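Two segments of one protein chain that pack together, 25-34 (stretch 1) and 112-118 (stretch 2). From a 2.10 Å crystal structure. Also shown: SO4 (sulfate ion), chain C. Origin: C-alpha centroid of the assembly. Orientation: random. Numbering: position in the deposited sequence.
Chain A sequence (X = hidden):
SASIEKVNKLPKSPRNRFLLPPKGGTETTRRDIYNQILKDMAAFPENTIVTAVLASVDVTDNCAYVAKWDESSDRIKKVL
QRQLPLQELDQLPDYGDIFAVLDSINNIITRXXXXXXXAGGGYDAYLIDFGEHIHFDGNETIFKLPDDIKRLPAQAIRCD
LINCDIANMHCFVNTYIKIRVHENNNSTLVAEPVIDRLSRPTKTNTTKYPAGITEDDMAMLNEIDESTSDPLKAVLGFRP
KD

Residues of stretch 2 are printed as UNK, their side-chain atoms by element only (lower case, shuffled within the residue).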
ATOM      1  N   GLY A  25     -14.628   0.644 -15.590  1.00 41.32           N
ATOM      2  CA  GLY A  25     -14.582   0.845 -14.140  1.00 40.86           C
ATOM      3  C   GLY A  25     -15.028   2.227 -13.756  1.00 37.24           C
ATOM      4  O   GLY A  25     -14.950   3.101 -14.579  1.00 43.98           O
ATOM      5  N   THR A  26     -15.425   2.398 -12.509  1.00 37.45           N
ATOM      6  CA  THR A  26     -15.880   3.710 -12.025  1.00 41.22           C
ATOM      7  C   THR A  26     -14.739   4.457 -11.329  1.00 38.46           C
ATOM      8  O   THR A  26     -14.148   3.909 -10.448  1.00 31.09           O
ATOM      9  CB  THR A  26     -17.032   3.521 -11.044  1.00 45.82           C
ATOM     10  OG1 THR A  26     -18.086   2.758 -11.635  1.00 49.59           O
ATOM     11  CG2 THR A  26     -17.532   4.840 -10.516  1.00 48.42           C
ATOM     12  N   GLU A  27     -14.448   5.672 -11.767  1.00 41.58           N
ATOM     13  CA  GLU A  27     -13.395   6.487 -11.133  1.00 37.93           C
ATOM     14  C   GLU A  27     -13.868   6.903  -9.746  1.00 36.32           C
ATOM     15  O   GLU A  27     -15.028   7.180  -9.598  1.00 34.33           O
ATOM     16  CB  GLU A  27     -13.103   7.708 -11.982  1.00 38.28           C
ATOM     17  CG  GLU A  27     -12.493   7.374 -13.316  1.00 36.37           C
ATOM     18  CD  GLU A  27     -12.148   8.620 -14.092  1.00 44.03           C
ATOM     19  OE1 GLU A  27     -11.289   9.372 -13.650  1.00 39.21           O
ATOM     20  OE2 GLU A  27     -12.767   8.824 -15.099  1.00 43.76           O
ATOM     21  N   THR A  28     -12.962   6.973  -8.787  1.00 33.70           N
ATOM     22  CA  THR A  28     -13.324   7.331  -7.398  1.00 26.45           C
ATOM     23  C   THR A  28     -12.296   8.279  -6.801  1.00 30.59           C
ATOM     24  O   THR A  28     -11.288   8.454  -7.386  1.00 26.97           O
ATOM     25  CB  THR A  28     -13.419   6.087  -6.508  1.00 38.44           C
ATOM     26  OG1 THR A  28     -12.162   5.429  -6.545  1.00 41.36           O
ATOM     27  CG2 THR A  28     -14.478   5.100  -6.936  1.00 37.12           C
ATOM     28  N   THR A  29     -12.619   8.871  -5.659  1.00 22.42           N
ATOM     29  CA  THR A  29     -11.706   9.723  -4.868  1.00 29.39           C
ATOM     30  C   THR A  29     -10.786   8.852  -4.003  1.00 26.72           C
ATOM     31  O   THR A  29     -11.010   7.673  -3.926  1.00 28.81           O
ATOM     32  CB  THR A  29     -12.479  10.661  -3.936  1.00 32.14           C
ATOM     33  OG1 THR A  29     -13.223   9.890  -3.004  1.00 29.42           O
ATOM     34  CG2 THR A  29     -13.396  11.613  -4.660  1.00 31.91           C
ATOM     35  N   ARG A  30      -9.802   9.473  -3.380  1.00 25.73           N
ATOM     36  CA  ARG A  30      -8.852   8.757  -2.519  1.00 31.37           C
ATOM     37  C   ARG A  30      -9.603   8.118  -1.348  1.00 35.00           C
ATOM     38  O   ARG A  30      -9.315   6.991  -1.054  1.00 33.14           O
ATOM     39  CB  ARG A  30      -7.725   9.708  -2.159  1.00 27.87           C
ATOM     40  CG  ARG A  30      -6.930  10.147  -3.372  1.00 28.54           C
ATOM     41  CD  ARG A  30      -5.717  10.930  -3.004  1.00 27.72           C
ATOM     42  NE  ARG A  30      -4.827  11.117  -4.120  1.00 26.30           N
ATOM     43  CZ  ARG A  30      -3.697  11.772  -4.038  1.00 30.23           C
ATOM     44  NH1 ARG A  30      -3.351  12.337  -2.905  1.00 31.43           N
ATOM     45  NH2 ARG A  30      -2.927  11.897  -5.086  1.00 28.54           N
ATOM     46  N   ARG A  31     -10.555   8.821  -0.749  1.00 30.79           N
ATOM     47  CA  ARG A  31     -11.344   8.242   0.361  1.00 28.38           C
ATOM     48  C   ARG A  31     -12.188   7.077  -0.150  1.00 33.32           C
ATOM     49  O   ARG A  31     -12.192   6.069   0.494  1.00 34.49           O
ATOM     50  CB  ARG A  31     -12.211   9.302   1.040  1.00 40.10           C
ATOM     51  CG  ARG A  31     -11.448  10.319   1.875  1.00 54.47           C
ATOM     52  CD  ARG A  31     -10.342   9.816   2.798  1.00 66.21           C
ATOM     53  NE  ARG A  31     -10.745   8.744   3.696  1.00 75.50           N
ATOM     54  CZ  ARG A  31     -10.146   7.564   3.834  1.00 70.80           C
ATOM     55  NH1 ARG A  31     -10.654   6.689   4.673  1.00 55.53           N
ATOM     56  NH2 ARG A  31      -9.053   7.257   3.154  1.00 57.52           N
ATOM     57  N   ASP A  32     -12.825   7.230  -1.303  1.00 27.42           N
ATOM     58  CA  ASP A  32     -13.709   6.178  -1.839  1.00 25.96           C
ATOM     59  C   ASP A  32     -12.928   4.916  -2.188  1.00 32.11           C
ATOM     60  O   ASP A  32     -13.364   3.901  -1.767  1.00 28.57           O
ATOM     61  CB  ASP A  32     -14.523   6.658  -3.036  1.00 38.60           C
ATOM     62  CG  ASP A  32     -15.618   7.651  -2.700  1.00 55.00           C
ATOM     63  OD1 ASP A  32     -15.924   7.792  -1.535  1.00 56.11           O
ATOM     64  OD2 ASP A  32     -16.119   8.285  -3.613  1.00 58.79           O
ATOM     65  N   ILE A  33     -11.765   5.022  -2.831  1.00 26.99           N
ATOM     66  CA  ILE A  33     -10.996   3.818  -3.267  1.00 27.20           C
ATOM     67  C   ILE A  33     -10.597   2.997  -2.044  1.00 24.34           C
ATOM     68  O   ILE A  33     -10.733   1.821  -2.092  1.00 26.11           O
ATOM     69  CB  ILE A  33      -9.821   4.148  -4.207  1.00 28.21           C
ATOM     70  CG1 ILE A  33      -9.165   2.891  -4.780  1.00 31.29           C
ATOM     71  CG2 ILE A  33      -8.794   5.021  -3.537  1.00 26.32           C
ATOM     72  CD1 ILE A  33     -10.084   2.003  -5.511  1.00 24.91           C
ATOM     73  N   TYR A  34     -10.219   3.654  -0.963  1.00 22.55           N
ATOM     74  CA  TYR A  34      -9.890   2.971   0.302  1.00 32.48           C
ATOM     75  C   TYR A  34     -11.102   2.186   0.794  1.00 36.32           C
ATOM     76  O   TYR A  34     -10.918   1.093   1.233  1.00 33.18           O
ATOM     77  CB  TYR A  34      -9.545   3.992   1.375  1.00 28.46           C
ATOM     78  CG  TYR A  34      -9.320   3.354   2.709  1.00 31.71           C
ATOM     79  CD1 TYR A  34      -8.144   2.695   2.964  1.00 27.27           C
ATOM     80  CD2 TYR A  34     -10.299   3.339   3.673  1.00 27.54           C
ATOM     81  CE1 TYR A  34      -7.912   2.069   4.164  1.00 31.28           C
ATOM     82  CE2 TYR A  34     -10.074   2.741   4.886  1.00 28.66           C
ATOM     83  CZ  TYR A  34      -8.877   2.109   5.143  1.00 36.84           C
ATOM     84  OH  TYR A  34      -8.657   1.498   6.327  1.00 29.78           O
ATOM     85  N   UNK A 112      -1.364  -2.391  -6.609  1.00 22.62           N
ATOM     86  CA  UNK A 112      -1.808  -1.029  -6.966  1.00 22.10           C
ATOM     87  C   UNK A 112      -3.196  -1.094  -7.584  1.00 27.37           C
ATOM     88  O   UNK A 112      -3.544  -2.110  -8.127  1.00 25.50           O
ATOM     89  c   UNK A 112      -0.787  -0.450  -7.965  1.00 23.96           C
ATOM     90  c   UNK A 112      -0.692  -1.295  -9.218  1.00 24.31           C
ATOM     91  c   UNK A 112      -0.980   1.040  -8.257  1.00 25.14           C
ATOM     92  c   UNK A 112      -0.061   1.612  -9.274  1.00 24.82           C
ATOM     93  N   UNK A 113      -3.929  -0.008  -7.472  1.00 20.55           N
ATOM     94  CA  UNK A 113      -5.206   0.156  -8.171  1.00 23.30           C
ATOM     95  C   UNK A 113      -5.252   1.580  -8.739  1.00 25.90           C
ATOM     96  O   UNK A 113      -4.734   2.458  -8.102  1.00 27.95           O
ATOM     97  c   UNK A 113      -6.524   0.777  -6.098  1.00 20.14           C
ATOM     98  c   UNK A 113      -6.380  -0.176  -7.258  1.00 24.85           C
ATOM     99  o   UNK A 113      -7.486  -0.082  -8.135  1.00 26.85           O
ATOM    100  N   UNK A 114      -5.819   1.754  -9.918  1.00 24.01           N
ATOM    101  CA  UNK A 114      -6.008   3.098 -10.505  1.00 25.35           C
ATOM    102  C   UNK A 114      -7.377   3.593 -10.043  1.00 27.45           C
ATOM    103  O   UNK A 114      -8.337   2.942 -10.283  1.00 31.75           O
ATOM    104  c   UNK A 114      -4.580   2.497 -12.506  1.00 33.22           C
ATOM    105  c   UNK A 114      -6.077   4.493 -12.558  1.00 32.88           C
ATOM    106  c   UNK A 114      -3.438   3.412 -12.325  1.00 35.73           C
ATOM    107  c   UNK A 114      -5.899   3.092 -12.033  1.00 28.76           C
ATOM    108  N   UNK A 115      -7.417   4.723  -9.370  1.00 25.26           N
ATOM    109  CA  UNK A 115      -8.706   5.241  -8.866  1.00 33.25           C
ATOM    110  C   UNK A 115      -9.310   6.286  -9.809  1.00 36.25           C
ATOM    111  O   UNK A 115     -10.489   6.363  -9.852  1.00 34.43           O
ATOM    112  o   UNK A 115      -6.481   6.360  -6.759  1.00 28.74           O
ATOM    113  c   UNK A 115      -7.618   6.656  -7.051  1.00 35.42           C
ATOM    114  n   UNK A 115      -8.034   7.897  -7.077  1.00 35.35           N
ATOM    115  c   UNK A 115      -8.641   5.601  -7.383  1.00 27.03           C
ATOM    116  N   UNK A 116      -8.502   7.037 -10.538  1.00 34.33           N
ATOM    117  CA  UNK A 116      -9.053   8.087 -11.425  1.00 33.31           C
ATOM    118  C   UNK A 116      -8.054   8.500 -12.501  1.00 34.32           C
ATOM    119  O   UNK A 116      -6.888   8.254 -12.347  1.00 33.10           O
ATOM    120  c   UNK A 116      -9.498   9.296 -10.643  1.00 23.43           C
ATOM    121  o   UNK A 116      -8.411  10.048 -10.179  1.00 32.99           O
ATOM    122  N   UNK A 117      -8.581   9.150 -13.525  1.00 37.57           N
ATOM    123  CA  UNK A 117      -7.823   9.757 -14.637  1.00 38.62           C
ATOM    124  C   UNK A 117      -7.380  11.155 -14.212  1.00 42.28           C
ATOM    125  O   UNK A 117      -8.153  11.849 -13.598  1.00 45.86           O
ATOM    126  o   UNK A 117      -7.927  10.199 -16.970  1.00 48.79           O
ATOM    127  c   UNK A 117      -8.680   9.822 -15.850  1.00 41.63           C
ATOM    128  N   UNK A 118      -6.156  11.527 -14.535  1.00 36.71           N
ATOM    129  CA  UNK A 118      -5.632  12.857 -14.190  1.00 36.74           C
ATOM    130  C   UNK A 118      -5.829  13.785 -15.394  1.00 45.41           C
ATOM    131  O   UNK A 118      -5.514  13.391 -16.494  1.00 37.76           O
ATOM    132  c   UNK A 118      -4.209  12.763 -13.801  1.00 37.88           C
ATOM    133  o   UNK A 118      -4.062  12.184 -12.537  1.00 31.06           O
TER
HETATM  134  S   SO4 C 601     -12.309  12.779  -0.839  1.00 40.29           S
HETATM  135  O1  SO4 C 601     -12.448  13.126   0.573  1.00 40.04           O
HETATM  136  O2  SO4 C 601     -11.111  11.964  -1.032  1.00 36.94           O
HETATM  137  O3  SO4 C 601     -12.195  14.005  -1.623  1.00 35.71           O
HETATM  138  O4  SO4 C 601     -13.488  12.033  -1.272  1.00 34.82           O

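Position 112 carries four side-chain carbons and no heteroatom. The chain forks at CB, and one arm is two carbons long, which is the pattern of isoleucine. Its side chain is out of reach of stretch 1, so the identification rests on connectivity alone: Ile 112.

At position 113, CB bears one oxygen and one carbon, the branching of threonine. The CA-to-CB bond points toward stretch 1, and the carbon branch lies 3.6 Å from Ile 33 CG1, a van der Waals distance. This is Thr 113, its methyl CG2 meeting the isoleucine while OG1 is hydrogen-bonded elsewhere in the structure.

Position 114 again has four carbons forked at the first, with one two-carbon arm. Its CA-to-CB bond points away from stretch 1, as expected when side chains alternate along a strand, and the side chain makes no contact with it. It is Ile 114.

Position 115 has two side-chain carbons, the second carrying one oxygen and one nitrogen: a short carboxamide. The CA-to-CB bond points toward stretch 1, and the residue has the largest covered area of its stretch. Its CB packs 3.7 Å from Ile 33 CB and 3.6 Å from Thr 28 OG1. The backbone N of Thr 28 donates to the backbone O of position 115 at 2.8 Å and 164°. The carboxamide on a single CB makes this Asn 115, and its ND2 returns a weak bond to Thr 28 O at 3.3 Å and 167°.

Position 116 has one carbon followed by one oxygen, which defines serine. Its CB is 3.8 Å from Thr 28 O and 3.5 Å from Glu 27 OE1, contacts without a hydrogen bond. This is Ser 116, with chi1 at 74° (p).

Position 117 repeats the carbon-then-oxygen pattern. Its backbone supplies the polar contact: N donates to Glu 27 OE1 at 2.7 Å with a nearly linear angle of 178°. The side-chain composition makes it Ser 117.

Position 118 is likewise one carbon and one oxygen, beyond the strand and without contact to stretch 1: Ser 118.

The contact combines a polar clasp with a small apolar patch. Thr 28 and Asn 115 are joined by one good backbone hydrogen bond and one weak side-chain bond, while the Glu 27 side chain reaches past Ser 116 to the amide of Ser 117. Beyond the clasp, the CA-to-CB bond of Ile 33 points toward the strand, and its side chain packs on Thr 113 and Asn 115. Thr 29 caps the helix that carries Ile 33, its OG1 accepting from Asp 32 N at 3.2 Å.

Stretch 2 (112-118) ITINSSS
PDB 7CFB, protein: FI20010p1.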